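Local coordinates for protein amidohydrolase (Brucella melitensis biovar Abortus, PDB 4F0L) that probably acts as a metal-dependent deaminase of the amidohydrolase family, holding a ferric ion in the metal site of its TIM barrel, at residues A110-V115 with D443-A448; T155-G160 with G437-R442; A297-V302 with R341-S346; G322-G327 with D370-G375. All coordinates share one frame; numbering follows the deposited sequence.

Contact 1: residues A110-V115 with D443-A448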
loop_
_atom_site.group_PDB
_atom_site.type_symbol
_atom_site.label_atom_id
_atom_site.label_comp_id
_atom_site.label_asym_id
_atom_site.label_seq_id
_atom_site.Cartn_x
_atom_site.Cartn_y
_atom_site.Cartn_z
ATOM N N ALA B 110 -3.360 7.358 -21.968
ATOM C CA ALA B 110 -4.651 7.513 -21.293
ATOM C C ALA B 110 -5.497 6.242 -21.378
ATOM O O ALA B 110 -6.139 5.858 -20.418
ATOM C CB ALA B 110 -5.412 8.687 -21.888
ATOM N N LEU B 111 -5.513 5.591 -22.531
ATOM C CA LEU B 111 -6.259 4.341 -22.639
ATOM C C LEU B 111 -5.767 3.305 -21.643
ATOM O O LEU B 111 -6.584 2.718 -20.897
ATOM C CB LEU B 111 -6.272 3.782 -24.069
ATOM C CG LEU B 111 -6.955 2.413 -24.240
ATOM C CD1 LEU B 111 -8.413 2.480 -23.833
ATOM C CD2 LEU B 111 -6.803 1.880 -25.667
ATOM N N ARG B 112 -4.454 3.083 -21.584
ATOM C CA ARG B 112 -3.931 2.037 -20.714
ATOM C C ARG B 112 -4.153 2.381 -19.243
ATOM O O ARG B 112 -4.402 1.496 -18.426
ATOM C CB ARG B 112 -2.452 1.778 -20.997
ATOM C CG ARG B 112 -1.857 0.606 -20.253
ATOM C CD ARG B 112 -2.539 -0.707 -20.660
ATOM N NE ARG B 112 -2.144 -1.872 -19.860
ATOM C CZ ARG B 112 -2.638 -2.180 -18.648
ATOM N NH1 ARG B 112 -3.557 -1.440 -18.059
ATOM N NH2 ARG B 112 -2.194 -3.249 -18.022
ATOM N N LEU B 113 -4.071 3.659 -18.918
ATOM C CA LEU B 113 -4.442 4.139 -17.582
ATOM C C LEU B 113 -5.896 3.875 -17.214
ATOM O O LEU B 113 -6.205 3.382 -16.108
ATOM C CB LEU B 113 -4.200 5.624 -17.488
ATOM C CG LEU B 113 -4.761 6.270 -16.223
ATOM C CD1 LEU B 113 -4.157 5.652 -14.971
ATOM C CD2 LEU B 113 -4.625 7.812 -16.250
ATOM N N TYR B 114 -6.789 4.185 -18.144
ATOM C CA TYR B 114 -8.209 4.013 -17.855
ATOM C C TYR B 114 -8.552 2.527 -17.754
ATOM O O TYR B 114 -9.410 2.143 -16.959
ATOM C CB TYR B 114 -9.099 4.778 -18.869
ATOM C CG TYR B 114 -8.885 6.301 -18.880
ATOM C CD1 TYR B 114 -8.396 6.982 -17.760
ATOM C CD2 TYR B 114 -9.179 7.055 -20.002
ATOM C CE1 TYR B 114 -8.184 8.351 -17.781
ATOM C CE2 TYR B 114 -8.993 8.405 -20.019
ATOM C CZ TYR B 114 -8.492 9.055 -18.914
ATOM O OH TYR B 114 -8.282 10.418 -18.918
ATOM N N VAL B 115 -7.869 1.675 -18.525
ATOM C CA VAL B 115 -8.019 0.238 -18.344
ATOM C C VAL B 115 -7.581 -0.197 -16.927
ATOM O O VAL B 115 -8.268 -0.966 -16.238
ATOM C CB VAL B 115 -7.264 -0.544 -19.425
ATOM C CG1 VAL B 115 -6.993 -1.990 -18.969
ATOM C CG2 VAL B 115 -8.015 -0.483 -20.763
ATOM N N ASP B 443 -4.727 -6.310 -23.223
ATOM C CA ASP B 443 -3.510 -6.667 -23.959
ATOM C C ASP B 443 -3.246 -5.735 -25.153
ATOM O O ASP B 443 -2.123 -5.349 -25.410
ATOM C CB ASP B 443 -3.567 -8.124 -24.397
ATOM C CG ASP B 443 -3.538 -9.084 -23.213
ATOM O OD1 ASP B 443 -3.136 -8.676 -22.100
ATOM O OD2 ASP B 443 -3.887 -10.259 -23.401
ATOM N N GLU B 444 -4.304 -5.373 -25.865
ATOM C CA GLU B 444 -4.183 -4.448 -26.986
ATOM C C GLU B 444 -3.747 -3.059 -26.466
ATOM O O GLU B 444 -2.816 -2.427 -26.999
ATOM C CB GLU B 444 -5.533 -4.323 -27.727
ATOM C CG GLU B 444 -6.136 -5.602 -28.329
ATOM C CD GLU B 444 -6.986 -6.466 -27.382
ATOM O OE1 GLU B 444 -6.938 -6.297 -26.148
ATOM O OE2 GLU B 444 -7.689 -7.384 -27.892
ATOM N N ALA B 445 -4.393 -2.601 -25.404
ATOM C CA ALA B 445 -4.027 -1.312 -24.815
ATOM C C ALA B 445 -2.580 -1.311 -24.352
ATOM O O ALA B 445 -1.850 -0.331 -24.552
ATOM C CB ALA B 445 -4.954 -0.952 -23.671
ATOM N N GLU B 446 -2.157 -2.415 -23.740
ATOM C CA GLU B 446 -0.770 -2.561 -23.280
ATOM C C GLU B 446 0.264 -2.499 -24.399
ATOM O O GLU B 446 1.325 -1.856 -24.251
ATOM C CB GLU B 446 -0.620 -3.869 -22.505
ATOM C CG GLU B 446 0.771 -4.129 -21.963
ATOM C CD GLU B 446 1.215 -3.118 -20.916
ATOM O OE1 GLU B 446 0.448 -2.213 -20.505
ATOM O OE2 GLU B 446 2.378 -3.231 -20.506
ATOM N N ARG B 447 0.001 -3.199 -25.499
ATOM C CA ARG B 447 0.944 -3.144 -26.637
ATOM C C ARG B 447 1.122 -1.711 -27.116
ATOM O O ARG B 447 2.238 -1.269 -27.364
ATOM C CB ARG B 447 0.507 -4.036 -27.794
ATOM C CG ARG B 447 0.818 -5.498 -27.595
ATOM C CD ARG B 447 0.505 -6.335 -28.860
ATOM N NE ARG B 447 -0.949 -6.521 -29.058
ATOM C CZ ARG B 447 -1.692 -7.491 -28.501
ATOM N NH1 ARG B 447 -3.002 -7.555 -28.735
ATOM N NH2 ARG B 447 -1.139 -8.426 -27.737
ATOM N N ALA B 448 0.026 -0.978 -27.250
ATOM C CA ALA B 448 0.117 0.405 -27.699
ATOM C C ALA B 448 0.841 1.283 -26.645
ATOM O O ALA B 448 1.646 2.151 -26.992
ATOM C CB ALA B 448 -1.274 0.943 -28.021
#
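The guanidinium of Arg112 meets its partner at an edge: OE1 of Glu446 lies near its plane, and the carboxylate is turned 76° from that plane. Two other flat groups are covered by their own helices, the Tyr114 ring having Ala110 O above one face, near the rim, and the Arg447 guanidinium having Asp443 O over its centre. Between Arg112 and Glu446 the link is a salt bridge of 2.7 Å from NE to OE1, but the bond is weak as a hydrogen bond, bent to 130° at the hydrogen. Both chains leave with CG anti to the backbone N and bend at chi2, and the two cross obliquely. This is a helix-helix contact in which the C-terminal helix 442-457 lies on helix 103-119, which precedes barrel strand 122-129; the local axes come within 8.8 Å, at 141° between their directions. Ala445 fills the close point, its CA 5.3 Å from that of Arg112. Ala445 CB touches Leu111 CD2 at 3.9 Å and, more loosely, Val115 CG2, while the Arg112 methylene CD lies 3.9 Å from the same CB. Glu446 OE1 is shared with Arg402 of the second subunit, whose positive charge lies close to that of Arg112, and Glu446 OE2 receives a hydrogen bond from Gln450.

Contact 2: residues T155-G160 with G437-R442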
loop_
_atom_site.group_PDB
_atom_site.type_symbol
_atom_site.label_atom_id
_atom_site.label_comp_id
_atom_site.label_asym_id
_atom_site.label_seq_id
_atom_site.Cartn_x
_atom_site.Cartn_y
_atom_site.Cartn_z
ATOM N N THR B 155 -13.629 6.649 -24.298
ATOM C CA THR B 155 -14.622 5.958 -25.097
ATOM C C THR B 155 -14.196 4.532 -25.402
ATOM O O THR B 155 -14.979 3.585 -25.231
ATOM C CB THR B 155 -14.917 6.693 -26.419
ATOM O OG1 THR B 155 -15.412 7.990 -26.112
ATOM C CG2 THR B 155 -15.973 5.924 -27.275
ATOM N N THR B 156 -12.949 4.366 -25.813
ATOM C CA THR B 156 -12.451 3.039 -26.132
ATOM C C THR B 156 -12.459 2.168 -24.876
ATOM O O THR B 156 -12.810 0.979 -24.939
ATOM C CB THR B 156 -11.009 3.082 -26.697
ATOM O OG1 THR B 156 -10.981 3.880 -27.866
ATOM C CG2 THR B 156 -10.464 1.669 -26.997
ATOM N N ALA B 157 -12.067 2.767 -23.752
ATOM C CA ALA B 157 -12.010 2.029 -22.468
ATOM C C ALA B 157 -13.390 1.664 -21.926
ATOM O O ALA B 157 -13.548 0.685 -21.174
ATOM C CB ALA B 157 -11.237 2.831 -21.421
ATOM N N GLY B 158 -14.378 2.465 -22.311
ATOM C CA GLY B 158 -15.723 2.408 -21.736
ATOM C C GLY B 158 -15.748 3.062 -20.361
ATOM O O GLY B 158 -16.601 2.758 -19.561
ATOM N N MET B 159 -14.795 3.947 -20.096
ATOM C CA MET B 159 -14.665 4.643 -18.814
ATOM C C MET B 159 -15.524 5.921 -18.815
ATOM O O MET B 159 -15.555 6.644 -19.820
ATOM C CB MET B 159 -13.195 5.027 -18.607
ATOM C CG MET B 159 -12.945 6.011 -17.479
ATOM S SD MET B 159 -13.352 5.300 -15.872
ATOM C CE MET B 159 -11.730 4.640 -15.475
ATOM N N GLY B 160 -16.236 6.179 -17.706
ATOM C CA GLY B 160 -17.040 7.415 -17.582
ATOM C C GLY B 160 -16.079 8.581 -17.492
ATOM O O GLY B 160 -15.000 8.424 -16.962
ATOM N N GLY B 437 -11.318 -9.605 -13.198
ATOM C CA GLY B 437 -10.144 -8.771 -13.033
ATOM C C GLY B 437 -9.492 -8.270 -14.303
ATOM O O GLY B 437 -8.591 -7.450 -14.246
ATOM N N ARG B 438 -9.950 -8.741 -15.455
ATOM C CA ARG B 438 -9.345 -8.409 -16.746
ATOM C C ARG B 438 -10.282 -7.558 -17.625
ATOM O O ARG B 438 -11.408 -7.948 -17.926
ATOM C CB ARG B 438 -8.996 -9.704 -17.459
ATOM C CG ARG B 438 -8.446 -9.514 -18.858
ATOM C CD ARG B 438 -8.211 -10.866 -19.569
ATOM N NE ARG B 438 -6.941 -11.433 -19.190
ATOM C CZ ARG B 438 -5.770 -11.115 -19.727
ATOM N NH1 ARG B 438 -5.673 -10.249 -20.712
ATOM N NH2 ARG B 438 -4.665 -11.703 -19.282
ATOM N N HIS B 439 -9.792 -6.407 -18.048
ATOM C CA HIS B 439 -10.469 -5.587 -19.041
ATOM C C HIS B 439 -10.418 -6.247 -20.367
ATOM O O HIS B 439 -9.381 -6.757 -20.780
ATOM C CB HIS B 439 -9.809 -4.217 -19.140
ATOM C CG HIS B 439 -10.609 -3.175 -19.930
ATOM N ND1 HIS B 439 -10.642 -3.155 -21.289
ATOM C CD2 HIS B 439 -11.378 -2.105 -19.506
ATOM C CE1 HIS B 439 -11.393 -2.136 -21.702
ATOM N NE2 HIS B 439 -11.858 -1.482 -20.610
ATOM N N ARG B 440 -11.546 -6.188 -21.065
ATOM C CA ARG B 440 -11.673 -6.794 -22.374
ATOM C C ARG B 440 -10.604 -6.345 -23.405
ATOM O O ARG B 440 -10.345 -7.076 -24.310
ATOM C CB ARG B 440 -13.099 -6.559 -22.917
ATOM C CG ARG B 440 -13.486 -5.099 -23.011
ATOM C CD ARG B 440 -14.900 -4.904 -23.551
ATOM N NE ARG B 440 -14.857 -4.299 -24.893
ATOM C CZ ARG B 440 -14.498 -3.031 -25.149
ATOM N NH1 ARG B 440 -14.491 -2.635 -26.393
ATOM N NH2 ARG B 440 -14.152 -2.135 -24.179
ATOM N N LEU B 441 -9.996 -5.173 -23.255
ATOM C CA LEU B 441 -8.931 -4.679 -24.160
ATOM C C LEU B 441 -7.519 -4.510 -23.509
ATOM O O LEU B 441 -6.647 -3.774 -24.022
ATOM C CB LEU B 441 -9.384 -3.306 -24.709
ATOM C CG LEU B 441 -10.608 -3.168 -25.630
ATOM C CD1 LEU B 441 -10.758 -1.733 -26.172
ATOM C CD2 LEU B 441 -10.538 -4.166 -26.771
ATOM N N ARG B 442 -7.270 -5.173 -22.372
ATOM C CA ARG B 442 -6.000 -4.957 -21.652
ATOM C C ARG B 442 -4.780 -5.170 -22.537
ATOM O O ARG B 442 -3.898 -4.312 -22.613
ATOM C CB ARG B 442 -5.896 -5.850 -20.395
ATOM C CG ARG B 442 -4.615 -5.644 -19.583
ATOM C CD ARG B 442 -4.209 -6.870 -18.767
ATOM N NE ARG B 442 -5.112 -7.083 -17.635
ATOM C CZ ARG B 442 -5.031 -8.090 -16.767
ATOM N NH1 ARG B 442 -4.111 -9.027 -16.901
ATOM N NH2 ARG B 442 -5.882 -8.153 -15.750
#
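His439 makes the firm part of this contact, where a turn of the chain meets the end of a helix. Its CG is anti to the backbone N (chi1 -168°), which sends the ring edge toward the last helical turn. His439 NE2 donates to Ala157 O over 2.8 Å, nearly straight, in the ring plane and on a lone pair of the carbonyl. The other ring nitrogen, His439 ND1, accepts from Leu441 N at 2.9 Å, also near the ring plane and within the type I turn from His439 to Arg442. The imidazole is thus fixed in rotation by two bonds, a pattern consistent with a neutral ring protonated on NE2. The helix ends in a Schellman motif with Gly158, of positive phi, as its C-prime residue, and His439 binds the carbonyl of the last helical residue, Ala157. Next to it, Leu441 CD1 presses on Thr156 CG2 at 3.5 Å, the two side chains crossing at about a right angle; Thr156 OG1 turns back to Ala152 O of its own helix. Toward solvent the contact loosens. Arg440, bent at chi3, reaches Thr156 O with NH2 only through a weak bond of 3.5 Å, although a well-aligned one, and the same nitrogen is hydrogen-bonded to Gln433 OE1. Helix 103-119 backs both segments: Leu111 touches Ala157, Val115 and Leu118 touch His439, and Glu119 binds His439 N and Arg442, so that helix 145-157, short strand 438-439 and the start of helix 442-457 are gathered against it.

Contact 3: residues A297-V302 with R341-S346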
loop_
_atom_site.group_PDB
_atom_site.type_symbol
_atom_site.label_atom_id
_atom_site.label_comp_id
_atom_site.label_asym_id
_atom_site.label_seq_id
_atom_site.Cartn_x
_atom_site.Cartn_y
_atom_site.Cartn_z
ATOM N N ALA B 297 -13.580 17.579 -0.795
ATOM C CA ALA B 297 -12.132 17.404 -0.685
ATOM C C ALA B 297 -11.666 16.362 -1.687
ATOM O O ALA B 297 -12.088 15.202 -1.599
ATOM C CB ALA B 297 -11.738 16.988 0.752
ATOM N N GLY B 298 -10.832 16.755 -2.644
ATOM C CA GLY B 298 -10.307 15.830 -3.647
ATOM C C GLY B 298 -9.008 15.251 -3.138
ATOM O O GLY B 298 -7.933 15.791 -3.413
ATOM N N LEU B 299 -9.105 14.170 -2.368
ATOM C CA LEU B 299 -7.940 13.593 -1.713
ATOM C C LEU B 299 -7.191 12.644 -2.650
ATOM O O LEU B 299 -7.802 11.800 -3.338
ATOM C CB LEU B 299 -8.377 12.859 -0.435
ATOM C CG LEU B 299 -9.120 13.697 0.620
ATOM C CD1 LEU B 299 -9.366 12.864 1.899
ATOM C CD2 LEU B 299 -8.329 14.993 0.954
ATOM N N CYS B 300 -5.868 12.736 -2.616
ATOM C CA CYS B 300 -4.999 11.913 -3.436
ATOM C C CYS B 300 -3.938 11.279 -2.549
ATOM O O CYS B 300 -2.773 11.649 -2.626
ATOM C CB CYS B 300 -4.368 12.770 -4.550
ATOM S SG CYS B 300 -5.610 13.646 -5.588
ATOM N N PRO B 301 -4.341 10.300 -1.700
ATOM C CA PRO B 301 -3.454 9.902 -0.621
ATOM C C PRO B 301 -2.120 9.263 -1.057
ATOM O O PRO B 301 -1.068 9.574 -0.472
ATOM C CB PRO B 301 -4.300 8.920 0.210
ATOM C CG PRO B 301 -5.717 9.227 -0.121
ATOM C CD PRO B 301 -5.733 9.791 -1.518
ATOM N N VAL B 302 -2.167 8.374 -2.052
ATOM C CA VAL B 302 -0.938 7.759 -2.552
ATOM C C VAL B 302 -0.001 8.760 -3.173
ATOM O O VAL B 302 1.182 8.754 -2.855
ATOM C CB VAL B 302 -1.233 6.603 -3.506
ATOM C CG1 VAL B 302 0.014 6.141 -4.284
ATOM C CG2 VAL B 302 -1.843 5.493 -2.643
ATOM N N ARG B 341 -6.579 2.842 2.174
ATOM C CA ARG B 341 -5.674 2.380 3.214
ATOM C C ARG B 341 -4.691 3.490 3.574
ATOM O O ARG B 341 -4.459 3.768 4.764
ATOM C CB ARG B 341 -4.950 1.131 2.725
ATOM C CG ARG B 341 -4.087 0.461 3.709
ATOM C CD ARG B 341 -3.742 -0.966 3.255
ATOM N NE ARG B 341 -2.916 -0.977 2.063
ATOM C CZ ARG B 341 -3.284 -1.410 0.853
ATOM N NH1 ARG B 341 -2.415 -1.346 -0.146
ATOM N NH2 ARG B 341 -4.481 -1.910 0.597
ATOM N N GLN B 342 -4.080 4.103 2.564
ATOM C CA GLN B 342 -3.121 5.195 2.813
ATOM C C GLN B 342 -3.765 6.380 3.556
ATOM O O GLN B 342 -3.172 6.933 4.488
ATOM C CB GLN B 342 -2.451 5.637 1.520
ATOM C CG GLN B 342 -1.510 6.847 1.631
ATOM C CD GLN B 342 -0.348 6.612 2.563
ATOM O OE1 GLN B 342 0.170 5.504 2.622
ATOM N NE2 GLN B 342 0.043 7.638 3.339
ATOM N N LEU B 343 -4.993 6.742 3.174
ATOM C CA LEU B 343 -5.710 7.775 3.902
ATOM C C LEU B 343 -5.829 7.426 5.401
ATOM O O LEU B 343 -5.378 8.198 6.262
ATOM C CB LEU B 343 -7.080 8.007 3.283
ATOM C CG LEU B 343 -8.002 9.002 3.972
ATOM C CD1 LEU B 343 -7.356 10.382 4.117
ATOM C CD2 LEU B 343 -9.349 9.033 3.223
ATOM N N GLU B 344 -6.365 6.249 5.709
ATOM C CA GLU B 344 -6.531 5.845 7.084
ATOM C C GLU B 344 -5.202 5.773 7.805
ATOM O O GLU B 344 -5.084 6.276 8.932
ATOM C CB GLU B 344 -7.280 4.502 7.148
ATOM C CG GLU B 344 -7.398 3.824 8.528
ATOM C CD GLU B 344 -8.179 4.597 9.573
ATOM O OE1 GLU B 344 -8.924 5.579 9.252
ATOM O OE2 GLU B 344 -8.042 4.222 10.760
ATOM N N TYR B 345 -4.211 5.133 7.182
ATOM C CA TYR B 345 -2.963 4.890 7.867
ATOM C C TYR B 345 -2.231 6.202 8.119
ATOM O O TYR B 345 -1.539 6.324 9.126
ATOM C CB TYR B 345 -2.052 3.884 7.136
ATOM C CG TYR B 345 -2.484 2.408 7.210
ATOM C CD1 TYR B 345 -3.572 1.991 7.977
ATOM C CD2 TYR B 345 -1.754 1.442 6.561
ATOM C CE1 TYR B 345 -3.936 0.646 8.060
ATOM C CE2 TYR B 345 -2.117 0.098 6.622
ATOM C CZ TYR B 345 -3.184 -0.302 7.407
ATOM O OH TYR B 345 -3.507 -1.639 7.469
ATOM N N SER B 346 -2.384 7.191 7.236
ATOM C CA SER B 346 -1.762 8.483 7.462
ATOM C C SER B 346 -2.354 9.028 8.761
ATOM O O SER B 346 -1.640 9.655 9.565
ATOM C CB SER B 346 -1.960 9.447 6.283
ATOM O OG SER B 346 -3.313 9.842 6.100
HETATM O O HOH W 1 -1.012 10.086 2.179
#
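Leu299 and Leu343 reach each other by different first torsions. In Leu343 CG stands anti to the backbone N (chi1 176°), whereas in Leu299 it stands anti to the carbonyl carbon (chi1 -58°), and the two chains cross at about a right angle with CD1 of Leu299 3.9 Å from CD1 of Leu343. Gln342 CG, also anti to its backbone N (chi1 175°), lies 3.5 Å from Pro301 O, and the bend at chi2 turns the amide so that NE2 meets a water. The proline itself is the centre of the contact. Pro301 CB sits 3.7 Å from Leu343 N, and Pro301 CG 3.9 Å from Leu343 CB, so the ring abuts both the helix backbone and the base of the leucine. No direct hydrogen bond crosses between the segments. Instead the water donates to Pro301 O at 2.7 Å and accepts from Gln342 NE2 at 2.9 Å, tying the polar end of the glutamine to a backbone carbonyl beside the apolar packing. Val302 adds a looser touch, and Val302 N is hydrogen-bonded to OE1 of Glu339, one turn earlier on helix 336-351. Tyr345 of that helix binds Asn306 of the second subunit. Phe324 meets both leucines, extending the apolar cluster to the neighbouring strand. Outer helix 336-351 packs against the C-terminal end of barrel strand 296-299 and the helix 301-306 after it, as outer helices pack on strands in a TIM barrel; this end carries the metal, and the Pro301 side chain lies about 8 Å from that of Asp329, a ligand of the iron.

Contact 4: residues G322-G327 with D370-G375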
loop_
_atom_site.group_PDB
_atom_site.type_symbol
_atom_site.label_atom_id
_atom_site.label_comp_id
_atom_site.label_asym_id
_atom_site.label_seq_id
_atom_site.Cartn_x
_atom_site.Cartn_y
_atom_site.Cartn_z
ATOM N N GLY B 322 -17.969 17.383 6.212
ATOM C CA GLY B 322 -17.275 17.492 4.941
ATOM C C GLY B 322 -17.341 16.188 4.185
ATOM O O GLY B 322 -17.396 15.130 4.784
ATOM N N LYS B 323 -17.362 16.268 2.863
ATOM C CA LYS B 323 -17.383 15.100 2.016
ATOM C C LYS B 323 -16.122 15.069 1.148
ATOM O O LYS B 323 -15.566 16.120 0.805
ATOM C CB LYS B 323 -18.627 15.134 1.136
ATOM C CG LYS B 323 -19.948 14.879 1.861
ATOM C CD LYS B 323 -21.110 15.142 0.894
ATOM C CE LYS B 323 -22.462 14.776 1.491
ATOM N NZ LYS B 323 -22.942 15.809 2.414
ATOM N N PHE B 324 -15.703 13.867 0.762
ATOM C CA PHE B 324 -14.443 13.673 0.015
ATOM C C PHE B 324 -14.568 12.600 -1.057
ATOM O O PHE B 324 -15.494 11.777 -1.021
ATOM C CB PHE B 324 -13.311 13.291 0.984
ATOM C CG PHE B 324 -13.316 11.832 1.378
ATOM C CD1 PHE B 324 -14.151 11.371 2.360
ATOM C CD2 PHE B 324 -12.475 10.921 0.722
ATOM C CE1 PHE B 324 -14.176 10.022 2.708
ATOM C CE2 PHE B 324 -12.492 9.563 1.054
ATOM C CZ PHE B 324 -13.369 9.117 2.053
ATOM N N GLY B 325 -13.637 12.636 -2.009
ATOM C CA GLY B 325 -13.364 11.545 -2.919
ATOM C C GLY B 325 -11.861 11.297 -3.068
ATOM O O GLY B 325 -11.018 12.015 -2.490
ATOM N N ILE B 326 -11.521 10.285 -3.850
ATOM C CA ILE B 326 -10.137 9.925 -4.084
ATOM C C ILE B 326 -9.771 9.987 -5.548
ATOM O O ILE B 326 -10.589 9.673 -6.435
ATOM C CB ILE B 326 -9.780 8.516 -3.554
ATOM C CG1 ILE B 326 -10.770 7.458 -4.087
ATOM C CG2 ILE B 326 -9.725 8.539 -2.022
ATOM C CD1 ILE B 326 -10.355 6.015 -3.804
ATOM N N GLY B 327 -8.529 10.410 -5.782
ATOM C CA GLY B 327 -7.957 10.448 -7.102
ATOM C C GLY B 327 -6.539 9.918 -7.157
ATOM O O GLY B 327 -5.721 10.199 -6.283
ATOM N N ASP B 370 -17.899 4.147 1.529
ATOM C CA ASP B 370 -19.137 4.873 1.298
ATOM C C ASP B 370 -18.826 6.338 1.041
ATOM O O ASP B 370 -19.401 6.967 0.162
ATOM C CB ASP B 370 -20.077 4.814 2.514
ATOM C CG ASP B 370 -20.871 3.539 2.609
ATOM O OD1 ASP B 370 -21.008 2.762 1.620
ATOM O OD2 ASP B 370 -21.433 3.344 3.692
ATOM N N GLY B 371 -17.981 6.906 1.879
ATOM C CA GLY B 371 -17.665 8.341 1.791
ATOM C C GLY B 371 -17.060 8.706 0.445
ATOM O O GLY B 371 -17.456 9.695 -0.186
ATOM N N ALA B 372 -16.120 7.881 -0.018
ATOM C CA ALA B 372 -15.388 8.200 -1.229
ATOM C C ALA B 372 -16.250 8.057 -2.466
ATOM O O ALA B 372 -16.097 8.848 -3.432
ATOM C CB ALA B 372 -14.115 7.358 -1.338
ATOM N N VAL B 373 -17.153 7.071 -2.472
ATOM C CA VAL B 373 -18.150 6.973 -3.561
ATOM C C VAL B 373 -19.065 8.207 -3.601
ATOM O O VAL B 373 -19.319 8.745 -4.684
ATOM C CB VAL B 373 -19.034 5.710 -3.430
ATOM C CG1 VAL B 373 -20.223 5.778 -4.397
ATOM C CG2 VAL B 373 -18.175 4.433 -3.677
ATOM N N LEU B 374 -19.606 8.586 -2.433
ATOM C CA LEU B 374 -20.544 9.700 -2.298
ATOM C C LEU B 374 -19.926 11.033 -2.719
ATOM O O LEU B 374 -20.472 11.737 -3.591
ATOM C CB LEU B 374 -21.072 9.796 -0.850
ATOM C CG LEU B 374 -22.047 10.916 -0.490
ATOM C CD1 LEU B 374 -23.387 10.745 -1.181
ATOM C CD2 LEU B 374 -22.225 11.002 1.028
ATOM N N GLY B 375 -18.800 11.387 -2.127
ATOM C CA GLY B 375 -18.153 12.678 -2.429
ATOM C C GLY B 375 -17.571 12.683 -3.823
ATOM O O GLY B 375 -17.627 13.670 -4.536
HETATM O O HOH W 2 -17.675 11.882 1.529
HETATM O O HOH W 3 -13.970 9.308 -5.240
#
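Phe324 CB, directed away from helix 364-379, packs on Ala297 O of the neighbouring strand at 3.4 Å, yet the ring comes back to the helix. The first torsion, chi1 80°, puts CG in the crowded position between the backbone N and the carbonyl carbon. Phe324 CE1 lies 3.9 Å from Gly371 C. Phe324 CZ is 3.7 Å from Ala372 N, and Phe324 CE2 meets the methyl CB of Ala372 at 3.6 Å; one face of the ring looks onto Gly371 O and Ala372 CA. Ile326 CG1 touches the same methyl more loosely. The backbones approach closely because Gly371 and Gly375 carry no side chains, which would clash with Phe324 CE1 and Phe324 O: the CA atoms of Gly325 and Ala372 are 4.3 Å apart. Phe324 O points into this crossing and receives CA-H...O contacts from Gly375, at 3.1 Å from its CA, and from Ala372. Gly371 O lies close, an acceptor facing an acceptor. One water accepts from Phe324 N and donates to Gly371 O, while another, accepting from Ile326 N at 3.0 Å, donates to Ala372 O. On the exposed side Lys323 CE rests on Leu374 CD2. Segment 370-375 of helix 364-379 crosses strand 323-326 at 92°. The strand pairs with strand 296-299 and, through Ile326, with Leu64 of strand 56-66, closing the barrel; Leu340 and Leu343 of helix 336-351 pack beside Ala372 and Phe324.

Starting from the N terminus, the chain reaches 110-115 first and meets its partner, 443-448, only near its end, so contact 1 closes the widest loop. Within that loop lies the slightly shorter one of contact 2, from 155-160 to 437-442, which adjoins contact 1 in space; together they bring the C-terminal strand and helix onto helices 103-119 and 145-157 of the barrel's outer layer. Contacts 3 and 4 fall inside both loops and cross each other, their segments alternating along the chain. They touch where strands 296-299 and 323-326 pair as neighbours, and they join the last barrel strands to helices 336-351 and 364-379, with centres more than 20 Å from those of contacts 1 and 2.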